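Local coordinates for ThiJ/PfpI family protein (PDB 4P5P) that probably acts as a glyoxalase III-like enzyme of the DJ-1/PfpI family and may serve as a cysteine protease and virulence factor, at residues S10-V13 / E19-G22. Sequence-based numbering, arbitrary orientation. Where two conformers were deposited one is given.
Sequences SHDV and EKTG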
# COMPACT_ATOMS: atom_id res chain seq x y z
N SER A 10 -2.14 0.11 10.60
CA SER A 10 -2.10 0.50 12.02
C SER A 10 -1.66 -0.67 12.91
O SER A 10 -1.59 -0.54 14.14
CB SER A 10 -3.47 1.02 12.46
OG SER A 10 -3.75 2.28 11.87
N HIS A 11 -1.40 -1.81 12.28
CA HIS A 11 -1.11 -3.05 13.01
C HIS A 11 0.37 -3.21 13.34
O HIS A 11 1.20 -3.24 12.44
CB HIS A 11 -1.57 -4.25 12.21
CG HIS A 11 -1.61 -5.51 13.01
ND1 HIS A 11 -2.70 -5.88 13.77
CD2 HIS A 11 -0.68 -6.48 13.19
CE1 HIS A 11 -2.44 -7.03 14.37
NE2 HIS A 11 -1.21 -7.41 14.05
N ASP A 12 0.70 -3.33 14.63
CA ASP A 12 2.09 -3.22 15.05
C ASP A 12 2.74 -4.48 15.60
O ASP A 12 3.88 -4.42 16.04
CB ASP A 12 2.24 -2.10 16.11
CG ASP A 12 1.52 -2.40 17.42
OD1 ASP A 12 0.67 -3.30 17.47
OD2 ASP A 12 1.78 -1.70 18.42
N VAL A 13 2.06 -5.62 15.56
CA VAL A 13 2.64 -6.87 16.07
C VAL A 13 2.60 -7.96 15.02
O VAL A 13 1.59 -8.15 14.33
CB VAL A 13 1.92 -7.37 17.34
CG1 VAL A 13 2.50 -8.72 17.80
CG2 VAL A 13 2.04 -6.35 18.45
N GLU A 19 7.22 -9.85 18.15
CA GLU A 19 7.96 -9.03 17.19
C GLU A 19 7.13 -7.85 16.74
O GLU A 19 5.95 -7.99 16.42
CB GLU A 19 8.39 -9.86 15.97
CG GLU A 19 9.28 -9.09 14.99
CD GLU A 19 9.63 -9.86 13.71
OE1 GLU A 19 9.34 -11.07 13.62
OE2 GLU A 19 10.21 -9.23 12.79
N LYS A 20 7.74 -6.67 16.72
CA LYS A 20 7.06 -5.48 16.24
C LYS A 20 7.08 -5.37 14.72
O LYS A 20 8.05 -5.75 14.07
CB LYS A 20 7.70 -4.23 16.86
CG LYS A 20 7.56 -4.15 18.38
CD LYS A 20 6.10 -4.02 18.81
CE LYS A 20 5.96 -3.63 20.28
NZ LYS A 20 5.08 -2.44 20.48
N THR A 21 6.00 -4.86 14.15
CA THR A 21 5.98 -4.60 12.72
C THR A 21 5.14 -3.35 12.47
O THR A 21 4.88 -2.56 13.39
CB THR A 21 5.44 -5.81 11.92
OG1 THR A 21 5.59 -5.55 10.51
CG2 THR A 21 3.98 -6.08 12.21
N GLY A 22 4.74 -3.16 11.22
CA GLY A 22 3.91 -2.04 10.86
C GLY A 22 4.16 -1.66 9.43
O GLY A 22 4.27 -2.52 8.57
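Lys20 lies alongside Asp12, both side chains pointing the same way. Lys20 CB sits 3.9 Å from Asp12 O, and CG, anti to its own carbonyl carbon (chi1 -64°), leads to a bend at chi2 that returns Lys20 CD to 3.6 Å from that same oxygen. A second bend, about the CD-CE bond, brings Lys20 NZ to 4.0 Å from Asp12 OD2, a long salt bridge. Lysine suits this exposed site, its methylenes lying against the Asp12 carbonyl oxygen while its charge stays at the surface. Asp12 O also accepts a nearly straight hydrogen bond from Thr21 N (2.9 Å, 168°), the donor standing well above the carbonyl plane. Both segments belong to the loop that joins strand 2-8 to helix 26-35 in this flavodoxin-like alpha/beta fold, and a single beta bridge, Val13 with Lys20, draws the loop's two limbs together. CA-H...O contacts supplement it, among them Asp12 CA to Thr21 O at 3.3 Å. Threonine serves two surroundings: Thr21 CG2 lies 3.7 Å from Val13 C, while OG1 hydrogen-bonds Asp55. Gly22 has a positive phi of 151°, where a CB would meet the preceding carbonyl oxygen; having no side chain lets Gly22 CA come 3.4 Å from His11 O.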